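Local atomic coordinates of hydrolase family protein (PDB entry 3CNH), a protein that probably acts as a phosphatase of the haloacid dehalogenase-like superfamily, hydrolysing phosphate esters. Residues E159-V164 with V177-V182; G12-T17 with P89-L94; E49-R54 with F132-L137. All blocks are in the same frame, centred on the assembly; numbering follows the deposited sequence.

Contact 1 (E159-V164 with V177-V182); sequences EEAVMV and VGMHAV
Ala161 and Met163 exchange backbone hydrogen bonds with His180 and Val182, on two parallel strands. His180 N donates to Ala161 O at 2.9 Å, through a somewhat bent bond (141° at the hydrogen). Met163 N gives a straighter one to His180 O, 2.9 Å and 169°. Val182 N then donates to Met163 O at 2.8 Å, nearly along the C=O axis. Both backbone polar groups of Met163 are thus used by this neighbour. Val162, between the bonded residues, makes its backbone bonds with Ala6 and Phe8 on strand 6-9. Ala181 O accepts from the side chain of Arg175.

The His180 ring lies with its edge to Glu159 O, which is in the ring plane. One water joins the two: it donates to Glu159 O at 2.9 Å and hydrogen-bonds His180 NE2 at 2.7 Å. An alanine here would remove the ring, and the water would probably lose its NE2 partner, so the bridge from Glu159 O would be broken.

On the other face of the sheet, Met179 CE sits 3.9 Å from both Ala161 CB and Met163 CB. The pairing closes a beta-alpha-beta unit, strand 161-165, helix 168-176 and strand 180-183, at one edge of the parallel Rossmann-like sheet of the haloacid dehalogenase fold.

Contact 2 (G12-T17 with P89-L94); sequences GGVLLT and PEVLAL. With NA (sodium ion), chain C; PO4 (phosphate ion), chain D.
Val14 with Val91, and Leu15 with Leu92 beside them, make the tight part of this contact. Two carbonyl oxygens press on the helix: Val14 O rests 3.3 Å from Val91 CB, and Leu15 O lies 3.3 Å from Leu92 CG. Val91 CG1 stands anti to its backbone N (chi1 175°) and meets both Val14 O and, at 3.9 Å, Val14 CG1. No hydrogen bond spans the contact, so it is held by apolar carbons and by carbonyl oxygens lying against branched side chains.

The leucine methyl pairs are looser. Leu15 CD2 reaches Val91 CG1 at 4.1 Å, the two side chains crossing at about a right angle. Leu16 CD2 comes only to 4.3 Å from Leu92 CD1, and Leu92 has two conformers, so its fit is less certain. On the outer side of the helix Pro89, Glu90 and Ala93 point away from the loop and are exposed.

The loop is closed on itself by Gly13 N donating to Leu16 O at 2.7 Å. At its start Gly12 O binds sodium at 2.3 Å, with Asp10, Asp166, a phosphate oxygen and two waters as the other ligands. Gly12 N donates to phosphate O3 at 2.8 Å. This ion lies where phosphatases of the superfamily usually hold magnesium.

Trp9 of strand 6-9 touches Val14, Leu15 and Val91. Ala187 of helix 187-196 meets Val91, while Arg118 and Phe122 of helix 112-122 touch Leu16.

Contact 3 (E49-R54 with F132-L137); sequences ELELGR and FTSSAL
Glu51 and Gly53 meet Ser134 and Ser135 where the Schellman motif ending helix 36-51 docks on the start of helix 134-137. The first helix belongs to the helical insertion after strand 6-9, probably the cap of this fold. The second follows core strand 131-133.

One direct hydrogen bond crosses. Ser134 OG donates to Glu51 O at 2.6 Å, from above the carbonyl plane (36° out of it). Ser134 chi1 of 56° puts OG between the backbone N and the carbonyl carbon. The same OG is also bonded to Glu110 N. Ser135 N is 3.0 Å from Glu51 O, but its angle is too poor for a bond. The hydroxyl Ser135 OG is hydrogen-bonded to Glu110 O.

Water makes a second bridge. One molecule donates to Leu52 O at 2.9 Å and to Ser135 O at 3.2 Å.

Close backbone packing is the third kind. Gly53 N bonds back to Leu50 O and Arg54 N to Glu49 O, which closes the helix end. Gly53 has positive phi, and any CB on it would clash with Ser135 O. The missing side chain lets the backbones close in: Gly53 CA makes a CA-H...O contact with Ser135 O at 3.5 Å, 164° at the hydrogen.

The three contacts lie around one Rossmann-like core, with centres 19 to 22 Å apart. Contacts 1 and 3 reach the two outermost strands of the same parallel sheet, 180-183 and 131-133. Contact 2 lies beyond the end of the central strand 6-9, in the loop that carries Gly12 of the sodium site. Contacts 1 and 2 touch, Val164 CG1 lying 4.0 Å from Val14 CG1; contact 3 touches neither. Contacts 2 and 3 lie on opposite sides of the chain's centre. Along the chain these two interleave, and both close before contact 1 opens. Contact 3 thus joins the probable cap to the core that holds the metal.

Contact 1 (E159-V164 with V177-V182)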
ATOM      1  N   GLU A 159     -15.185  11.455 -11.035  1.00 34.88           N
ATOM      2  CA  GLU A 159     -14.474  12.445 -11.873  1.00 35.79           C
ATOM      3  C   GLU A 159     -13.823  13.552 -11.083  1.00 36.28           C
ATOM      4  O   GLU A 159     -13.076  14.370 -11.627  1.00 37.83           O
ATOM      5  CB  GLU A 159     -15.379  13.014 -12.957  1.00 37.49           C
ATOM      6  CG  GLU A 159     -15.717  11.939 -13.949  1.00 40.31           C
ATOM      7  CD  GLU A 159     -16.589  12.433 -15.084  1.00 44.41           C
ATOM      8  OE1 GLU A 159     -16.935  13.622 -15.111  1.00 54.69           O
ATOM      9  OE2 GLU A 159     -16.903  11.628 -15.956  1.00 46.05           O
ATOM     10  N   GLU A 160     -14.099  13.542  -9.791  1.00 36.12           N
ATOM     11  CA  GLU A 160     -13.535  14.534  -8.868  1.00 35.79           C
ATOM     12  C   GLU A 160     -12.360  13.958  -8.106  1.00 34.62           C
ATOM     13  O   GLU A 160     -11.844  14.564  -7.166  1.00 35.82           O
ATOM     14  CB  GLU A 160     -14.576  14.941  -7.822  1.00 37.73           C
ATOM     15  CG  GLU A 160     -15.745  15.730  -8.362  1.00 43.78           C
ATOM     16  CD  GLU A 160     -16.798  16.010  -7.293  1.00 48.97           C
ATOM     17  OE1 GLU A 160     -17.023  15.194  -6.337  1.00 43.01           O
ATOM     18  OE2 GLU A 160     -17.406  17.078  -7.426  1.00 51.28           O
ATOM     19  N   ALA A 161     -11.998  12.749  -8.488  1.00 34.17           N
ATOM     20  CA  ALA A 161     -10.918  12.035  -7.800  1.00 34.16           C
ATOM     21  C   ALA A 161      -9.805  11.598  -8.723  1.00 33.58           C
ATOM     22  O   ALA A 161     -10.009  11.327  -9.904  1.00 33.95           O
ATOM     23  CB  ALA A 161     -11.484  10.775  -7.105  1.00 34.52           C
ATOM     24  N   VAL A 162      -8.612  11.540  -8.142  1.00 32.66           N
ATOM     25  CA  VAL A 162      -7.442  10.998  -8.841  0.50 32.76           C
ATOM     26  C   VAL A 162      -6.773   9.936  -7.987  1.00 34.69           C
ATOM     27  O   VAL A 162      -6.499  10.168  -6.824  1.00 35.57           O
ATOM     28  CB  VAL A 162      -6.372  12.065  -9.152  0.50 33.02           C
ATOM     29  CG1 VAL A 162      -5.260  11.474 -10.027  0.50 32.94           C
ATOM     30  CG2 VAL A 162      -6.991  13.287  -9.849  0.50 27.12           C
HETATM   31  N   MSE A 163      -6.545   8.781  -8.604  1.00 34.92           N
HETATM   32  CA  MSE A 163      -5.791   7.657  -8.043  1.00 34.41           C
HETATM   33  C   MSE A 163      -4.350   7.683  -8.548  1.00 34.73           C
HETATM   34  O   MSE A 163      -4.087   7.856  -9.749  1.00 34.05           O
HETATM   35  CB  MSE A 163      -6.403   6.319  -8.481  1.00 35.32           C
HETATM   36  CG  MSE A 163      -5.649   5.081  -8.043  1.00 34.47           C
HETATM   37 SE   MSE A 163      -5.944   4.819  -6.134  0.75 32.96          SE
HETATM   38  CE  MSE A 163      -4.386   3.608  -5.767  1.00 34.20           C
ATOM     39  N   VAL A 164      -3.419   7.524  -7.602  1.00 33.59           N
ATOM     40  CA  VAL A 164      -1.995   7.453  -7.887  1.00 34.21           C
ATOM     41  C   VAL A 164      -1.484   6.067  -7.472  1.00 33.18           C
ATOM     42  O   VAL A 164      -1.550   5.701  -6.292  1.00 34.07           O
ATOM     43  CB  VAL A 164      -1.198   8.522  -7.121  1.00 34.08           C
ATOM     44  CG1 VAL A 164       0.292   8.375  -7.405  1.00 33.67           C
ATOM     45  CG2 VAL A 164      -1.714   9.990  -7.451  1.00 31.57           C
ATOM     46  N   VAL A 177     -13.781   2.710 -13.219  1.00 32.91           N
ATOM     47  CA  VAL A 177     -14.907   3.113 -12.326  1.00 32.87           C
ATOM     48  C   VAL A 177     -15.212   4.600 -12.451  1.00 34.87           C
ATOM     49  O   VAL A 177     -16.108   5.141 -11.806  1.00 35.06           O
ATOM     50  CB  VAL A 177     -14.739   2.711 -10.842  1.00 33.85           C
ATOM     51  CG1 VAL A 177     -14.431   1.167 -10.738  1.00 34.24           C
ATOM     52  CG2 VAL A 177     -13.704   3.568 -10.115  1.00 35.07           C
ATOM     53  N   GLY A 178     -14.453   5.247 -13.325  1.00 32.46           N
ATOM     54  CA  GLY A 178     -14.653   6.660 -13.635  1.00 32.58           C
ATOM     55  C   GLY A 178     -13.708   7.669 -13.021  1.00 32.56           C
ATOM     56  O   GLY A 178     -13.873   8.872 -13.189  1.00 34.50           O
HETATM   57  N   MSE A 179     -12.744   7.185 -12.276  1.00 32.96           N
HETATM   58  CA  MSE A 179     -11.749   8.054 -11.624  1.00 32.88           C
HETATM   59  C   MSE A 179     -10.680   8.499 -12.604  1.00 33.24           C
HETATM   60  O   MSE A 179     -10.429   7.844 -13.620  1.00 34.09           O
HETATM   61  CB  MSE A 179     -11.018   7.323 -10.465  1.00 34.35           C
HETATM   62  CG  MSE A 179     -11.917   6.964  -9.307  1.00 35.06           C
HETATM   63 SE   MSE A 179     -10.957   5.866  -8.076  0.75 31.86          SE
HETATM   64  CE  MSE A 179      -9.968   7.140  -7.154  1.00 35.31           C
ATOM     65  N   HIS A 180     -10.079   9.644 -12.307  1.00 31.81           N
ATOM     66  CA  HIS A 180      -8.832   9.965 -12.964  1.00 32.20           C
ATOM     67  C   HIS A 180      -7.766   9.125 -12.290  1.00 32.14           C
ATOM     68  O   HIS A 180      -7.920   8.669 -11.165  1.00 33.51           O
ATOM     69  CB  HIS A 180      -8.482  11.421 -12.804  1.00 32.66           C
ATOM     70  CG  HIS A 180      -9.459  12.325 -13.468  1.00 35.17           C
ATOM     71  ND1 HIS A 180      -9.496  12.490 -14.836  1.00 40.98           N
ATOM     72  CD2 HIS A 180     -10.442  13.110 -12.960  1.00 40.10           C
ATOM     73  CE1 HIS A 180     -10.463  13.340 -15.143  1.00 47.77           C
ATOM     74  NE2 HIS A 180     -11.060  13.721 -14.027  1.00 42.37           N
ATOM     75  N   ALA A 181      -6.679   8.890 -13.008  1.00 31.52           N
ATOM     76  CA  ALA A 181      -5.572   8.121 -12.443  1.00 32.77           C
ATOM     77  C   ALA A 181      -4.286   8.463 -13.167  1.00 33.58           C
ATOM     78  O   ALA A 181      -4.286   8.834 -14.339  1.00 35.09           O
ATOM     79  CB  ALA A 181      -5.850   6.603 -12.521  1.00 32.60           C
ATOM     80  N   VAL A 182      -3.221   8.441 -12.396  1.00 31.91           N
ATOM     81  CA  VAL A 182      -1.862   8.613 -12.906  1.00 32.93           C
ATOM     82  C   VAL A 182      -0.958   7.518 -12.389  1.00 34.05           C
ATOM     83  O   VAL A 182      -0.969   7.233 -11.198  1.00 34.09           O
ATOM     84  CB  VAL A 182      -1.238   9.934 -12.434  1.00 35.13           C
ATOM     85  CG1 VAL A 182       0.167  10.070 -13.015  1.00 34.93           C
ATOM     86  CG2 VAL A 182      -2.124  11.131 -12.885  1.00 36.88           C
TER
HETATM   87  O   HOH W   1     -12.493  16.049 -13.974  0.50 37.06           O

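Contact 2 (G12-T17 with P89-L94)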
ATOM      1  N   GLY A  12       2.816   1.538  -1.048  1.00 33.90           N
ATOM      2  CA  GLY A  12       3.958   0.737  -1.551  1.00 35.61           C
ATOM      3  C   GLY A  12       4.294   0.996  -3.009  1.00 35.92           C
ATOM      4  O   GLY A  12       3.436   0.866  -3.877  1.00 38.55           O
ATOM      5  N   GLY A  13       5.546   1.329  -3.256  1.00 35.32           N
ATOM      6  CA  GLY A  13       6.058   1.644  -4.582  1.00 36.42           C
ATOM      7  C   GLY A  13       5.820   3.066  -5.034  1.00 37.04           C
ATOM      8  O   GLY A  13       6.202   3.452  -6.148  1.00 37.90           O
ATOM      9  N   VAL A  14       5.210   3.837  -4.145  1.00 35.19           N
ATOM     10  CA  VAL A  14       4.891   5.244  -4.420  1.00 33.38           C
ATOM     11  C   VAL A  14       5.483   6.135  -3.329  1.00 32.89           C
ATOM     12  O   VAL A  14       6.506   6.818  -3.529  1.00 34.10           O
ATOM     13  CB  VAL A  14       3.378   5.441  -4.599  1.00 34.17           C
ATOM     14  CG1 VAL A  14       2.990   6.899  -4.803  1.00 31.33           C
ATOM     15  CG2 VAL A  14       2.870   4.624  -5.808  1.00 35.95           C
ATOM     16  N   LEU A  15       4.865   6.071  -2.158  1.00 33.38           N
ATOM     17  CA  LEU A  15       5.315   6.868  -1.002  1.00 32.78           C
ATOM     18  C   LEU A  15       6.482   6.217  -0.261  1.00 32.38           C
ATOM     19  O   LEU A  15       7.395   6.864   0.248  1.00 33.53           O
ATOM     20  CB  LEU A  15       4.157   7.079  -0.028  1.00 34.21           C
ATOM     21  CG  LEU A  15       3.010   7.943  -0.576  1.00 34.85           C
ATOM     22  CD1 LEU A  15       1.797   7.888   0.359  1.00 35.11           C
ATOM     23  CD2 LEU A  15       3.493   9.374  -0.828  1.00 34.69           C
ATOM     24  N   LEU A  16       6.402   4.910  -0.199  1.00 31.98           N
ATOM     25  CA  LEU A  16       7.408   4.061   0.454  1.00 32.56           C
ATOM     26  C   LEU A  16       7.725   2.902  -0.446  1.00 34.44           C
ATOM     27  O   LEU A  16       7.061   2.672  -1.453  1.00 33.93           O
ATOM     28  CB  LEU A  16       6.861   3.495   1.775  1.00 34.06           C
ATOM     29  CG  LEU A  16       6.282   4.462   2.841  1.00 31.76           C
ATOM     30  CD1 LEU A  16       5.680   3.665   4.021  1.00 31.78           C
ATOM     31  CD2 LEU A  16       7.311   5.479   3.308  1.00 32.92           C
ATOM     32  N   THR A  17       8.748   2.166  -0.057  1.00 35.34           N
ATOM     33  CA  THR A  17       9.039   0.900  -0.730  1.00 34.81           C
ATOM     34  C   THR A  17       7.864  -0.036  -0.440  1.00 34.50           C
ATOM     35  O   THR A  17       7.030   0.224   0.415  1.00 34.30           O
ATOM     36  CB  THR A  17      10.326   0.234  -0.180  1.00 36.35           C
ATOM     37  OG1 THR A  17      10.205   0.070   1.240  1.00 36.40           O
ATOM     38  CG2 THR A  17      11.535   1.064  -0.514  1.00 37.03           C
ATOM     39  N   PRO A  89      11.875   9.277  -0.849  1.00 37.44           N
ATOM     40  CA  PRO A  89      11.955  10.669  -0.497  1.00 37.34           C
ATOM     41  C   PRO A  89      11.324  11.704  -1.397  1.00 35.42           C
ATOM     42  O   PRO A  89      10.648  12.594  -0.910  1.00 35.86           O
ATOM     43  CB  PRO A  89      13.463  10.913  -0.359  1.00 37.34           C
ATOM     44  CG  PRO A  89      14.057   9.585  -0.125  1.00 39.29           C
ATOM     45  CD  PRO A  89      13.210   8.640  -0.876  1.00 38.50           C
ATOM     46  N   GLU A  90      11.554  11.596  -2.694  1.00 35.86           N
ATOM     47  CA  GLU A  90      11.048  12.625  -3.604  1.00 36.55           C
ATOM     48  C   GLU A  90       9.521  12.605  -3.715  1.00 34.27           C
ATOM     49  O   GLU A  90       8.874  13.660  -3.758  1.00 34.73           O
ATOM     50  CB  GLU A  90      11.696  12.537  -4.991  1.00 38.40           C
ATOM     51  CG  GLU A  90      13.217  12.676  -5.007  1.00 45.68           C
ATOM     52  CD  GLU A  90      13.820  12.378  -6.392  1.00 56.25           C
ATOM     53  OE1 GLU A  90      13.128  11.774  -7.257  1.00 63.43           O
ATOM     54  OE2 GLU A  90      14.994  12.736  -6.615  1.00 64.54           O
ATOM     55  N   VAL A  91       8.955  11.415  -3.772  1.00 34.19           N
ATOM     56  CA  VAL A  91       7.486  11.282  -3.899  1.00 34.75           C
ATOM     57  C   VAL A  91       6.829  11.687  -2.581  1.00 36.20           C
ATOM     58  O   VAL A  91       5.796  12.366  -2.526  1.00 36.04           O
ATOM     59  CB  VAL A  91       7.041   9.922  -4.399  1.00 35.51           C
ATOM     60  CG1 VAL A  91       5.531   9.855  -4.362  1.00 34.72           C
ATOM     61  CG2 VAL A  91       7.571   9.714  -5.801  1.00 37.09           C
ATOM     62  N   LEU A  92       7.455  11.271  -1.498  1.00 37.75           N
ATOM     63  CA  LEU A  92       7.002  11.691  -0.153  0.50 37.67           C
ATOM     64  C   LEU A  92       6.919  13.157  -0.024  1.00 38.45           C
ATOM     65  O   LEU A  92       5.952  13.723   0.478  1.00 40.54           O
ATOM     66  CB  LEU A  92       7.954  11.258   0.949  0.50 38.56           C
ATOM     67  CG  LEU A  92       7.652   9.876   1.459  0.50 32.35           C
ATOM     68  CD1 LEU A  92       8.741   9.368   2.359  0.50 31.54           C
ATOM     69  CD2 LEU A  92       6.321   9.899   2.191  0.50 32.32           C
ATOM     70  N   ALA A  93       7.979  13.812  -0.470  1.00 36.21           N
ATOM     71  CA  ALA A  93       8.060  15.250  -0.375  1.00 35.46           C
ATOM     72  C   ALA A  93       6.948  15.912  -1.181  1.00 34.66           C
ATOM     73  O   ALA A  93       6.364  16.907  -0.777  1.00 34.64           O
ATOM     74  CB  ALA A  93       9.450  15.766  -0.836  1.00 35.06           C
ATOM     75  N   LEU A  94       6.664  15.340  -2.335  1.00 34.41           N
ATOM     76  CA  LEU A  94       5.607  15.880  -3.216  1.00 32.97           C
ATOM     77  C   LEU A  94       4.252  15.771  -2.514  1.00 34.59           C
ATOM     78  O   LEU A  94       3.437  16.705  -2.470  1.00 34.50           O
ATOM     79  CB  LEU A  94       5.562  15.093  -4.532  1.00 32.73           C
ATOM     80  CG  LEU A  94       4.388  15.360  -5.478  1.00 32.52           C
ATOM     81  CD1 LEU A  94       4.299  16.806  -5.919  1.00 34.40           C
ATOM     82  CD2 LEU A  94       4.450  14.409  -6.707  1.00 38.20           C
TER
HETATM   83 NA    NA C 200       2.056  -0.152  -5.383  1.00 25.67          NA
HETATM   84  P   PO4 D 201       0.177  -0.975  -1.814  0.75 27.09           P
HETATM   85  O1  PO4 D 201      -1.206  -1.058  -2.273  0.75 21.14           O
HETATM   86  O2  PO4 D 201       1.109  -0.801  -3.019  0.75 26.60           O
HETATM   87  O3  PO4 D 201       0.458   0.017  -0.675  0.75 24.64           O
HETATM   88  O4  PO4 D 201       0.671  -2.311  -1.259  0.75 28.79           O
HETATM   89  O   HOH W   2       3.702  -1.809  -5.369  1.00 41.99           O
HETATM   90  O   HOH W   3       0.381  -1.183  -6.482  1.00 25.51           O

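Contact 3 (E49-R54 with F132-L137)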
ATOM      1  N   GLU A  49      -5.274 -13.545   2.777  1.00 33.65           N
ATOM      2  CA  GLU A  49      -6.149 -13.385   3.924  1.00 33.59           C
ATOM      3  C   GLU A  49      -5.545 -12.443   4.951  1.00 33.08           C
ATOM      4  O   GLU A  49      -6.252 -11.711   5.638  1.00 34.48           O
ATOM      5  CB  GLU A  49      -6.538 -14.720   4.518  1.00 34.40           C
ATOM      6  CG  GLU A  49      -7.510 -15.521   3.638  1.00 33.99           C
ATOM      7  CD  GLU A  49      -8.895 -14.928   3.572  1.00 37.57           C
ATOM      8  OE1 GLU A  49      -9.077 -13.823   2.996  1.00 43.24           O
ATOM      9  OE2 GLU A  49      -9.800 -15.543   4.103  1.00 37.47           O
ATOM     10  N   LEU A  50      -4.223 -12.409   5.004  1.00 33.80           N
ATOM     11  CA  LEU A  50      -3.541 -11.462   5.898  1.00 33.80           C
ATOM     12  C   LEU A  50      -3.781 -10.037   5.363  1.00 33.39           C
ATOM     13  O   LEU A  50      -4.093  -9.100   6.072  1.00 32.87           O
ATOM     14  CB  LEU A  50      -2.033 -11.756   5.933  1.00 34.40           C
ATOM     15  CG  LEU A  50      -1.258 -10.802   6.866  1.00 34.73           C
ATOM     16  CD1 LEU A  50      -1.698 -10.899   8.294  1.00 37.03           C
ATOM     17  CD2 LEU A  50       0.228 -11.049   6.703  1.00 36.72           C
ATOM     18  N   GLU A  51      -3.568  -9.900   4.076  1.00 33.81           N
ATOM     19  CA  GLU A  51      -3.754  -8.632   3.357  0.50 33.84           C
ATOM     20  C   GLU A  51      -5.186  -8.074   3.528  1.00 34.22           C
ATOM     21  O   GLU A  51      -5.414  -6.853   3.599  1.00 34.06           O
ATOM     22  CB  GLU A  51      -3.393  -8.882   1.873  0.50 35.16           C
ATOM     23  CG  GLU A  51      -3.424  -7.707   0.925  0.50 35.76           C
ATOM     24  CD  GLU A  51      -3.054  -8.134  -0.497  0.50 37.05           C
ATOM     25  OE1 GLU A  51      -2.799  -9.355  -0.746  0.50 37.24           O
ATOM     26  OE2 GLU A  51      -3.018  -7.244  -1.368  0.50 38.29           O
ATOM     27  N   LEU A  52      -6.145  -8.978   3.597  1.00 33.67           N
ATOM     28  CA  LEU A  52      -7.569  -8.627   3.724  1.00 33.73           C
ATOM     29  C   LEU A  52      -8.049  -8.495   5.165  1.00 34.66           C
ATOM     30  O   LEU A  52      -9.214  -8.246   5.438  1.00 35.82           O
ATOM     31  CB  LEU A  52      -8.454  -9.656   2.981  1.00 32.73           C
ATOM     32  CG  LEU A  52      -8.309  -9.589   1.445  1.00 32.61           C
ATOM     33  CD1 LEU A  52      -8.866 -10.790   0.717  1.00 32.52           C
ATOM     34  CD2 LEU A  52      -9.008  -8.297   0.938  1.00 31.77           C
ATOM     35  N   GLY A  53      -7.119  -8.704   6.090  1.00 34.90           N
ATOM     36  CA  GLY A  53      -7.396  -8.575   7.514  1.00 35.22           C
ATOM     37  C   GLY A  53      -8.273  -9.640   8.130  1.00 34.61           C
ATOM     38  O   GLY A  53      -8.887  -9.431   9.175  1.00 36.49           O
ATOM     39  N   ARG A  54      -8.305 -10.808   7.477  1.00 34.42           N
ATOM     40  CA  ARG A  54      -9.135 -11.924   7.906  1.00 34.62           C
ATOM     41  C   ARG A  54      -8.325 -13.029   8.609  1.00 34.90           C
ATOM     42  O   ARG A  54      -8.873 -14.028   9.088  1.00 35.96           O
ATOM     43  CB  ARG A  54      -9.984 -12.452   6.767  1.00 37.42           C
ATOM     44  CG  ARG A  54     -11.015 -11.418   6.271  1.00 40.65           C
ATOM     45  CD  ARG A  54     -11.955 -10.955   7.354  1.00 43.00           C
ATOM     46  NE  ARG A  54     -12.663 -12.030   8.034  1.00 47.98           N
ATOM     47  CZ  ARG A  54     -13.775 -12.612   7.585  1.00 52.48           C
ATOM     48  NH1 ARG A  54     -14.341 -12.219   6.457  1.00 53.45           N
ATOM     49  NH2 ARG A  54     -14.322 -13.591   8.290  1.00 53.31           N
ATOM     50  N   PHE A 132      -7.646   3.961   3.501  1.00 32.60           N
ATOM     51  CA  PHE A 132      -8.583   2.961   2.960  1.00 32.51           C
ATOM     52  C   PHE A 132      -7.750   1.764   2.538  1.00 32.82           C
ATOM     53  O   PHE A 132      -7.402   1.566   1.384  1.00 33.52           O
ATOM     54  CB  PHE A 132      -9.408   3.564   1.819  1.00 33.40           C
ATOM     55  CG  PHE A 132     -10.126   4.824   2.219  1.00 32.54           C
ATOM     56  CD1 PHE A 132     -10.780   4.924   3.417  1.00 34.24           C
ATOM     57  CD2 PHE A 132     -10.140   5.908   1.366  1.00 32.51           C
ATOM     58  CE1 PHE A 132     -11.441   6.115   3.789  1.00 34.63           C
ATOM     59  CE2 PHE A 132     -10.824   7.102   1.726  1.00 35.03           C
ATOM     60  CZ  PHE A 132     -11.445   7.203   2.946  1.00 33.21           C
ATOM     61  N   THR A 133      -7.422   0.999   3.561  1.00 31.58           N
ATOM     62  CA  THR A 133      -6.490  -0.111   3.467  1.00 31.86           C
ATOM     63  C   THR A 133      -7.206  -1.453   3.420  1.00 32.31           C
ATOM     64  O   THR A 133      -8.201  -1.679   4.119  1.00 33.14           O
ATOM     65  CB  THR A 133      -5.522  -0.088   4.630  1.00 32.26           C
ATOM     66  OG1 THR A 133      -4.880   1.199   4.716  1.00 33.55           O
ATOM     67  CG2 THR A 133      -4.481  -1.216   4.496  1.00 32.91           C
ATOM     68  N   SER A 134      -6.660  -2.351   2.615  1.00 33.06           N
ATOM     69  CA  SER A 134      -7.292  -3.667   2.408  1.00 33.66           C
ATOM     70  C   SER A 134      -7.625  -4.426   3.678  1.00 33.10           C
ATOM     71  O   SER A 134      -8.658  -5.074   3.775  1.00 34.56           O
ATOM     72  CB  SER A 134      -6.408  -4.569   1.532  1.00 34.09           C
ATOM     73  OG  SER A 134      -5.112  -4.713   2.105  1.00 33.73           O
ATOM     74  N   SER A 135      -6.711  -4.359   4.626  1.00 32.23           N
ATOM     75  CA  SER A 135      -6.829  -5.129   5.890  1.00 33.58           C
ATOM     76  C   SER A 135      -7.897  -4.558   6.802  1.00 33.36           C
ATOM     77  O   SER A 135      -8.384  -5.225   7.703  1.00 34.91           O
ATOM     78  CB  SER A 135      -5.480  -5.272   6.571  1.00 33.69           C
ATOM     79  OG  SER A 135      -4.870  -4.009   6.798  1.00 32.71           O
ATOM     80  N   ALA A 136      -8.256  -3.306   6.556  1.00 33.94           N
ATOM     81  CA  ALA A 136      -9.351  -2.685   7.299  1.00 33.43           C
ATOM     82  C   ALA A 136     -10.716  -2.918   6.650  1.00 34.09           C
ATOM     83  O   ALA A 136     -11.714  -3.059   7.330  1.00 35.14           O
ATOM     84  CB  ALA A 136      -9.097  -1.166   7.448  1.00 32.76           C
ATOM     85  N   LEU A 137     -10.726  -2.923   5.315  1.00 33.40           N
ATOM     86  CA  LEU A 137     -11.959  -2.926   4.524  1.00 34.22           C
ATOM     87  C   LEU A 137     -12.400  -4.264   3.990  1.00 35.56           C
ATOM     88  O   LEU A 137     -13.551  -4.431   3.585  1.00 35.86           O
ATOM     89  CB  LEU A 137     -11.826  -1.946   3.361  1.00 34.28           C
ATOM     90  CG  LEU A 137     -11.685  -0.494   3.857  1.00 33.46           C
ATOM     91  CD1 LEU A 137     -11.415   0.466   2.682  1.00 35.41           C
ATOM     92  CD2 LEU A 137     -12.885   0.007   4.663  1.00 33.30           C
TER
HETATM   93  O   HOH W   4     -11.052  -6.990   7.250  0.50 28.16           O